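Local coordinates for protein 3-methyladenine dna-glycosylase (Archaeoglobus fulgidus, PDB 2JHN) that belongs to the helix-hairpin-helix family of DNA glycosylases, proteins of base excision DNA repair, and carries a TATA-box binding protein-like domain, at residues 1-12 and 50-61. The protein carries 1 engineered substitution. Numbering follows the deposited sequence.
Sequences MWRIELKHAVNW and AYPESERTIVVE
Thr57 OG1 gives its hydrogen to Glu5 OE1 at 2.6 Å. The carboxylate oxygen is met on its syn side, with the hydroxyl somewhat out of the carboxylate plane. Glu5 bends at chi2 (-68°), which lays it alongside Thr57, both side chains pointing the same way. On the same face of the sheet, Arg3 grips Glu53 side-on with two nitrogens, one to each oxygen. Arg3 NE reaches Glu53 OE2 at 2.7 Å, nearly straight, and Arg3 NH2 reaches Glu53 OE1 at 3.0 Å. The guanidinium and carboxylate planes are 36° apart, so this salt bridge is not flat.

Strands 2-5 and 57-61 run antiparallel. Trp2 with Val60 and Ile4 with Ile58 are hydrogen-bonded pairs; Arg3 with Val59 and Glu5 with Thr57 are non-hydrogen-bonded pairs. Leu6 N to Arg56 O continues the ladder past the strand. The loop then curls around the type I turn 54-57, and Val10 N bonds to Glu55 O at 3.0 Å. Glu53 and Ser54 both face Thr57 in a classic beta bulge.

On the other sheet face, Ile4 CD1 touches Val60 CG2 at 3.9 Å. Trp12 points its CG anti to the backbone N (chi1 -172°), which lays the indole against Pro52 and Ile58. Pro52 CD sits over the five-membered ring, 3.4 Å from its centroid, in a CH-pi contact. Ile58 CD1 meets Trp12 CE3 at 3.7 Å.

Strand 2-5 is an outermost strand of the five-stranded antiparallel sheet in the TATA-box binding protein-like domain. Helix 69-80 covers Ile4 and Val60, and Trp2 stacks with its Trp69. Trp12 opens helix 12-17, bonds through NE1 to Gly33 O and touches Trp35 of strand 34-41.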
ATOM      1  N   MET A   1     -13.691  20.380  -8.834  1.00 29.00           N
ATOM      2  CA  MET A   1     -12.711  20.697  -7.758  1.00 28.20           C
ATOM      3  C   MET A   1     -13.320  20.429  -6.418  1.00 27.07           C
ATOM      4  O   MET A   1     -14.393  20.965  -6.088  1.00 26.94           O
ATOM      5  CB  MET A   1     -12.357  22.186  -7.734  1.00 29.18           C
ATOM      6  CG  MET A   1     -11.748  22.692  -8.957  1.00 30.91           C
ATOM      7  SD  MET A   1     -10.001  22.682  -8.759  1.00 33.40           S
ATOM      8  CE  MET A   1      -9.579  22.564 -10.488  1.00 31.79           C
ATOM      9  N   TRP A   2     -12.620  19.623  -5.634  1.00 24.54           N
ATOM     10  CA  TRP A   2     -12.850  19.554  -4.206  1.00 23.24           C
ATOM     11  C   TRP A   2     -11.479  19.731  -3.570  1.00 22.09           C
ATOM     12  O   TRP A   2     -10.451  19.527  -4.228  1.00 21.85           O
ATOM     13  CB  TRP A   2     -13.460  18.208  -3.808  1.00 23.67           C
ATOM     14  CG  TRP A   2     -14.816  17.898  -4.450  1.00 23.33           C
ATOM     15  CD1 TRP A   2     -16.055  18.126  -3.914  1.00 24.77           C
ATOM     16  CD2 TRP A   2     -15.039  17.284  -5.725  1.00 23.08           C
ATOM     17  NE1 TRP A   2     -17.037  17.698  -4.785  1.00 23.15           N
ATOM     18  CE2 TRP A   2     -16.442  17.176  -5.901  1.00 23.91           C
ATOM     19  CE3 TRP A   2     -14.193  16.827  -6.744  1.00 22.83           C
ATOM     20  CZ2 TRP A   2     -17.020  16.627  -7.068  1.00 24.53           C
ATOM     21  CZ3 TRP A   2     -14.769  16.271  -7.911  1.00 24.38           C
ATOM     22  CH2 TRP A   2     -16.168  16.185  -8.061  1.00 24.86           C
ATOM     23  N   ARG A   3     -11.476  20.092  -2.293  1.00 22.02           N
ATOM     24  CA  ARG A   3     -10.244  20.356  -1.542  1.00 21.09           C
ATOM     25  C   ARG A   3     -10.237  19.587  -0.230  1.00 21.09           C
ATOM     26  O   ARG A   3     -11.250  19.543   0.480  1.00 21.43           O
ATOM     27  CB  ARG A   3     -10.096  21.853  -1.256  1.00 21.22           C
ATOM     28  CG  ARG A   3      -9.803  22.684  -2.500  1.00 20.68           C
ATOM     29  CD  ARG A   3      -9.639  24.190  -2.182  1.00 20.77           C
ATOM     30  NE  ARG A   3      -8.962  24.871  -3.291  1.00 21.50           N
ATOM     31  CZ  ARG A   3      -9.570  25.316  -4.399  1.00 19.95           C
ATOM     32  NH1 ARG A   3     -10.876  25.177  -4.557  1.00 21.45           N
ATOM     33  NH2 ARG A   3      -8.859  25.888  -5.350  1.00 20.17           N
ATOM     34  N   ILE A   4      -9.097  18.963   0.058  1.00 20.47           N
ATOM     35  CA  ILE A   4      -8.857  18.319   1.347  1.00 21.08           C
ATOM     36  C   ILE A   4      -7.924  19.217   2.153  1.00 20.61           C
ATOM     37  O   ILE A   4      -6.751  19.352   1.816  1.00 19.98           O
ATOM     38  CB  ILE A   4      -8.178  16.926   1.182  1.00 21.01           C
ATOM     39  CG1 ILE A   4      -9.055  15.962   0.377  1.00 20.96           C
ATOM     40  CG2 ILE A   4      -7.833  16.320   2.576  1.00 21.20           C
ATOM     41  CD1 ILE A   4      -8.365  14.627   0.078  1.00 21.21           C
ATOM     42  N   GLU A   5      -8.446  19.810   3.224  1.00 21.62           N
ATOM     43  CA  GLU A   5      -7.659  20.733   4.058  1.00 22.44           C
ATOM     44  C   GLU A   5      -7.048  20.017   5.250  1.00 22.09           C
ATOM     45  O   GLU A   5      -7.757  19.375   6.015  1.00 22.46           O
ATOM     46  CB  GLU A   5      -8.535  21.896   4.535  1.00 22.86           C
ATOM     47  CG  GLU A   5      -9.187  22.683   3.402  1.00 24.10           C
ATOM     48  CD  GLU A   5      -8.198  23.476   2.557  1.00 27.04           C
ATOM     49  OE1 GLU A   5      -6.983  23.591   2.903  1.00 26.87           O
ATOM     50  OE2 GLU A   5      -8.655  24.003   1.518  1.00 29.38           O
ATOM     51  N   LEU A   6      -5.736  20.137   5.393  1.00 22.70           N
ATOM     52  CA  LEU A   6      -4.962  19.408   6.410  1.00 22.84           C
ATOM     53  C   LEU A   6      -4.597  20.337   7.560  1.00 24.49           C
ATOM     54  O   LEU A   6      -4.420  21.542   7.345  1.00 24.45           O
ATOM     55  CB  LEU A   6      -3.670  18.862   5.801  1.00 21.83           C
ATOM     56  CG  LEU A   6      -3.743  18.134   4.448  1.00 20.36           C
ATOM     57  CD1 LEU A   6      -2.359  17.700   4.004  1.00 19.02           C
ATOM     58  CD2 LEU A   6      -4.701  16.978   4.524  1.00 18.34           C
ATOM     59  N   LYS A   7      -4.439  19.776   8.763  1.00 25.62           N
ATOM     60  CA  LYS A   7      -3.959  20.571   9.911  1.00 26.80           C
ATOM     61  C   LYS A   7      -2.446  20.795   9.861  1.00 26.48           C
ATOM     62  O   LYS A   7      -1.945  21.831  10.314  1.00 27.37           O
ATOM     63  CB  LYS A   7      -4.399  19.963  11.256  1.00 27.01           C
ATOM     64  CG  LYS A   7      -4.280  20.936  12.432  0.50 27.28           C
ATOM     65  CD  LYS A   7      -4.506  20.262  13.771  0.50 27.86           C
ATOM     66  CE  LYS A   7      -4.152  21.200  14.916  0.50 29.31           C
ATOM     67  NZ  LYS A   7      -4.158  20.499  16.241  0.50 31.43           N
ATOM     68  N   HIS A   8      -1.729  19.856   9.243  1.00 25.99           N
ATOM     69  CA  HIS A   8      -0.272  19.838   9.205  1.00 25.50           C
ATOM     70  C   HIS A   8       0.221  19.765   7.741  1.00 24.71           C
ATOM     71  O   HIS A   8      -0.474  19.196   6.900  1.00 25.27           O
ATOM     72  CB  HIS A   8       0.182  18.615  10.013  1.00 26.39           C
ATOM     73  CG  HIS A   8       1.636  18.617  10.375  1.00 27.18           C
ATOM     74  ND1 HIS A   8       2.633  18.362   9.458  1.00 29.54           N
ATOM     75  CD2 HIS A   8       2.259  18.802  11.564  1.00 28.13           C
ATOM     76  CE1 HIS A   8       3.810  18.413  10.059  1.00 30.44           C
ATOM     77  NE2 HIS A   8       3.609  18.675  11.340  1.00 30.16           N
ATOM     78  N   ALA A   9       1.392  20.327   7.421  1.00 23.85           N
ATOM     79  CA  ALA A   9       1.947  20.200   6.053  1.00 22.78           C
ATOM     80  C   ALA A   9       2.262  18.729   5.723  1.00 22.40           C
ATOM     81  O   ALA A   9       2.590  17.936   6.614  1.00 22.91           O
ATOM     82  CB  ALA A   9       3.195  21.054   5.870  1.00 22.95           C
ATOM     83  N   VAL A  10       2.124  18.373   4.452  1.00 20.67           N
ATOM     84  CA  VAL A  10       2.551  17.065   3.949  1.00 19.55           C
ATOM     85  C   VAL A  10       3.502  17.346   2.796  1.00 18.71           C
ATOM     86  O   VAL A  10       3.310  18.306   2.023  1.00 19.40           O
ATOM     87  CB  VAL A  10       1.330  16.215   3.515  1.00 19.79           C
ATOM     88  CG1 VAL A  10       0.659  16.812   2.282  1.00 19.64           C
ATOM     89  CG2 VAL A  10       1.710  14.744   3.282  1.00 19.34           C
ATOM     90  N   ASN A  11       4.565  16.566   2.713  1.00 18.01           N
ATOM     91  CA  ASN A  11       5.455  16.629   1.585  1.00 17.27           C
ATOM     92  C   ASN A  11       4.931  15.689   0.492  1.00 16.53           C
ATOM     93  O   ASN A  11       5.138  14.483   0.558  1.00 14.42           O
ATOM     94  CB  ASN A  11       6.869  16.253   2.001  1.00 18.32           C
ATOM     95  CG  ASN A  11       7.864  16.459   0.891  1.00 19.36           C
ATOM     96  OD1 ASN A  11       7.704  15.938  -0.195  1.00 21.38           O
ATOM     97  ND2 ASN A  11       8.900  17.258   1.155  1.00 22.98           N
ATOM     98  N   TRP A  12       4.256  16.263  -0.503  1.00 16.51           N
ATOM     99  CA  TRP A  12       3.664  15.483  -1.589  1.00 16.07           C
ATOM    100  C   TRP A  12       4.708  14.720  -2.386  1.00 16.28           C
ATOM    101  O   TRP A  12       4.474  13.581  -2.799  1.00 15.61           O
ATOM    102  CB  TRP A  12       2.860  16.399  -2.515  1.00 16.91           C
ATOM    103  CG  TRP A  12       2.060  15.673  -3.561  1.00 15.68           C
ATOM    104  CD1 TRP A  12       2.359  15.548  -4.901  1.00 16.59           C
ATOM    105  CD2 TRP A  12       0.830  14.982  -3.357  1.00 14.97           C
ATOM    106  NE1 TRP A  12       1.384  14.801  -5.537  1.00 15.08           N
ATOM    107  CE2 TRP A  12       0.426  14.461  -4.616  1.00 14.94           C
ATOM    108  CE3 TRP A  12       0.023  14.749  -2.233  1.00 16.38           C
ATOM    109  CZ2 TRP A  12      -0.757  13.719  -4.779  1.00 15.79           C
ATOM    110  CZ3 TRP A  12      -1.161  13.991  -2.396  1.00 16.17           C
ATOM    111  CH2 TRP A  12      -1.531  13.494  -3.654  1.00 16.07           C
ATOM    112  N   ALA A  50      -5.525  13.655  -7.830  1.00 16.72           N
ATOM    113  CA  ALA A  50      -5.224  14.515  -6.688  1.00 15.76           C
ATOM    114  C   ALA A  50      -3.815  15.067  -6.802  1.00 15.11           C
ATOM    115  O   ALA A  50      -2.926  14.420  -7.338  1.00 14.10           O
ATOM    116  CB  ALA A  50      -5.413  13.768  -5.364  1.00 16.17           C
ATOM    117  N   TYR A  51      -3.633  16.278  -6.276  1.00 15.98           N
ATOM    118  CA  TYR A  51      -2.370  16.996  -6.365  1.00 16.46           C
ATOM    119  C   TYR A  51      -2.478  18.176  -5.395  1.00 16.17           C
ATOM    120  O   TYR A  51      -3.584  18.646  -5.112  1.00 15.34           O
ATOM    121  CB  TYR A  51      -2.109  17.484  -7.806  1.00 17.50           C
ATOM    122  CG  TYR A  51      -3.240  18.334  -8.357  1.00 19.11           C
ATOM    123  CD1 TYR A  51      -3.253  19.720  -8.156  1.00 19.88           C
ATOM    124  CD2 TYR A  51      -4.291  17.763  -9.082  1.00 20.26           C
ATOM    125  CE1 TYR A  51      -4.307  20.514  -8.645  1.00 19.80           C
ATOM    126  CE2 TYR A  51      -5.346  18.548  -9.586  1.00 20.71           C
ATOM    127  CZ  TYR A  51      -5.332  19.936  -9.363  1.00 19.72           C
ATOM    128  OH  TYR A  51      -6.349  20.746  -9.830  1.00 20.53           O
ATOM    129  N   PRO A  52      -1.335  18.621  -4.852  1.00 16.34           N
ATOM    130  CA  PRO A  52      -1.309  19.710  -3.892  1.00 17.12           C
ATOM    131  C   PRO A  52      -1.521  21.089  -4.543  1.00 18.21           C
ATOM    132  O   PRO A  52      -1.004  21.347  -5.632  1.00 18.06           O
ATOM    133  CB  PRO A  52       0.093  19.636  -3.316  1.00 16.53           C
ATOM    134  CG  PRO A  52       0.918  18.996  -4.338  1.00 17.23           C
ATOM    135  CD  PRO A  52       0.004  18.068  -5.111  1.00 16.43           C
ATOM    136  N   GLU A  53      -2.272  21.958  -3.885  1.00 19.49           N
ATOM    137  CA  GLU A  53      -2.181  23.363  -4.281  1.00 21.83           C
ATOM    138  C   GLU A  53      -1.316  24.164  -3.290  1.00 22.43           C
ATOM    139  O   GLU A  53      -0.796  25.242  -3.628  1.00 21.99           O
ATOM    140  CB  GLU A  53      -3.551  23.972  -4.584  1.00 22.37           C
ATOM    141  CG  GLU A  53      -4.214  24.642  -3.446  1.00 23.51           C
ATOM    142  CD  GLU A  53      -5.589  25.191  -3.792  1.00 22.10           C
ATOM    143  OE1 GLU A  53      -5.952  25.382  -4.984  1.00 24.28           O
ATOM    144  OE2 GLU A  53      -6.346  25.379  -2.844  1.00 21.82           O
ATOM    145  N   SER A  54      -1.138  23.604  -2.091  1.00 23.32           N
ATOM    146  CA  SER A  54      -0.218  24.146  -1.078  1.00 24.75           C
ATOM    147  C   SER A  54       0.224  23.038  -0.133  1.00 25.19           C
ATOM    148  O   SER A  54      -0.280  21.910  -0.218  1.00 24.87           O
ATOM    149  CB  SER A  54      -0.887  25.261  -0.267  1.00 25.08           C
ATOM    150  OG  SER A  54      -1.883  24.764   0.621  1.00 27.11           O
ATOM    151  N   GLU A  55       1.139  23.365   0.784  1.00 25.01           N
ATOM    152  CA  GLU A  55       1.611  22.404   1.791  1.00 24.99           C
ATOM    153  C   GLU A  55       0.489  21.692   2.555  1.00 24.20           C
ATOM    154  O   GLU A  55       0.657  20.525   2.956  1.00 24.04           O
ATOM    155  CB  GLU A  55       2.614  23.061   2.766  1.00 24.78           C
ATOM    156  CG  GLU A  55       2.035  24.120   3.724  0.70 26.22           C
ATOM    157  CD  GLU A  55       2.987  24.472   4.884  0.70 26.58           C
ATOM    158  OE1 GLU A  55       4.225  24.348   4.699  0.70 28.32           O
ATOM    159  OE2 GLU A  55       2.496  24.860   5.981  0.70 28.50           O
ATOM    160  N   ARG A  56      -0.645  22.382   2.747  1.00 22.89           N
ATOM    161  CA  ARG A  56      -1.738  21.895   3.574  1.00 22.28           C
ATOM    162  C   ARG A  56      -3.061  21.680   2.846  1.00 21.40           C
ATOM    163  O   ARG A  56      -4.090  21.486   3.490  1.00 21.20           O
ATOM    164  CB  ARG A  56      -1.976  22.826   4.771  1.00 23.05           C
ATOM    165  CG  ARG A  56      -0.787  22.914   5.692  1.00 26.08           C
ATOM    166  CD  ARG A  56      -1.073  23.702   6.956  1.00 29.63           C
ATOM    167  NE  ARG A  56       0.200  23.954   7.627  0.70 33.25           N
ATOM    168  CZ  ARG A  56       0.338  24.459   8.848  0.70 35.14           C
ATOM    169  NH1 ARG A  56      -0.729  24.789   9.576  0.70 35.09           N
ATOM    170  NH2 ARG A  56       1.559  24.628   9.342  0.70 35.78           N
ATOM    171  N   THR A  57      -3.039  21.691   1.515  1.00 20.32           N
ATOM    172  CA  THR A  57      -4.278  21.571   0.748  1.00 20.05           C
ATOM    173  C   THR A  57      -4.077  20.661  -0.436  1.00 18.58           C
ATOM    174  O   THR A  57      -3.261  20.950  -1.300  1.00 18.12           O
ATOM    175  CB  THR A  57      -4.778  22.948   0.223  1.00 20.07           C
ATOM    176  OG1 THR A  57      -4.952  23.836   1.323  1.00 22.70           O
ATOM    177  CG2 THR A  57      -6.115  22.796  -0.516  1.00 19.34           C
ATOM    178  N   ILE A  58      -4.844  19.576  -0.478  1.00 18.03           N
ATOM    179  CA  ILE A  58      -4.808  18.661  -1.611  1.00 17.94           C
ATOM    180  C   ILE A  58      -6.096  18.860  -2.419  1.00 17.54           C
ATOM    181  O   ILE A  58      -7.202  18.722  -1.903  1.00 18.88           O
ATOM    182  CB  ILE A  58      -4.671  17.153  -1.154  1.00 18.00           C
ATOM    183  CG1 ILE A  58      -3.436  16.942  -0.248  1.00 17.31           C
ATOM    184  CG2 ILE A  58      -4.681  16.193  -2.369  1.00 17.22           C
ATOM    185  CD1 ILE A  58      -2.073  17.419  -0.818  1.00 16.72           C
ATOM    186  N   VAL A  59      -5.926  19.201  -3.685  1.00 17.81           N
ATOM    187  CA  VAL A  59      -7.047  19.272  -4.611  1.00 17.92           C
ATOM    188  C   VAL A  59      -7.372  17.882  -5.170  1.00 17.85           C
ATOM    189  O   VAL A  59      -6.462  17.119  -5.523  1.00 18.42           O
ATOM    190  CB  VAL A  59      -6.743  20.255  -5.752  1.00 18.44           C
ATOM    191  CG1 VAL A  59      -7.903  20.280  -6.802  1.00 18.80           C
ATOM    192  CG2 VAL A  59      -6.485  21.637  -5.167  1.00 17.79           C
ATOM    193  N   VAL A  60      -8.664  17.579  -5.221  1.00 18.73           N
ATOM    194  CA  VAL A  60      -9.196  16.379  -5.896  1.00 18.48           C
ATOM    195  C   VAL A  60     -10.113  16.774  -7.070  1.00 19.77           C
ATOM    196  O   VAL A  60     -10.971  17.651  -6.942  1.00 19.43           O
ATOM    197  CB  VAL A  60      -9.961  15.443  -4.927  1.00 18.97           C
ATOM    198  CG1 VAL A  60     -10.361  14.139  -5.641  1.00 18.73           C
ATOM    199  CG2 VAL A  60      -9.110  15.111  -3.673  1.00 17.38           C
ATOM    200  N   GLU A  61      -9.889  16.135  -8.207  1.00 20.58           N
ATOM    201  CA  GLU A  61     -10.802  16.229  -9.344  1.00 22.77           C
ATOM    202  C   GLU A  61     -11.228  14.827  -9.764  1.00 23.43           C
ATOM    203  O   GLU A  61     -10.487  13.845  -9.573  1.00 22.89           O
ATOM    204  CB  GLU A  61     -10.116  16.932 -10.511  1.00 22.04           C
ATOM    205  CG  GLU A  61      -9.676  18.365 -10.228  1.00 23.56           C
ATOM    206  CD  GLU A  61      -9.095  19.044 -11.461  1.00 24.60           C
ATOM    207  OE1 GLU A  61      -9.773  19.061 -12.513  1.00 28.35           O
ATOM    208  OE2 GLU A  61      -7.967  19.565 -11.387  1.00 27.21           O
TER
HETATM  209  O   HOH W   1      -3.923  24.046   8.458  1.00 42.60           O
HETATM  210  O   HOH W   2       1.322  19.372  -0.010  1.00 20.42           O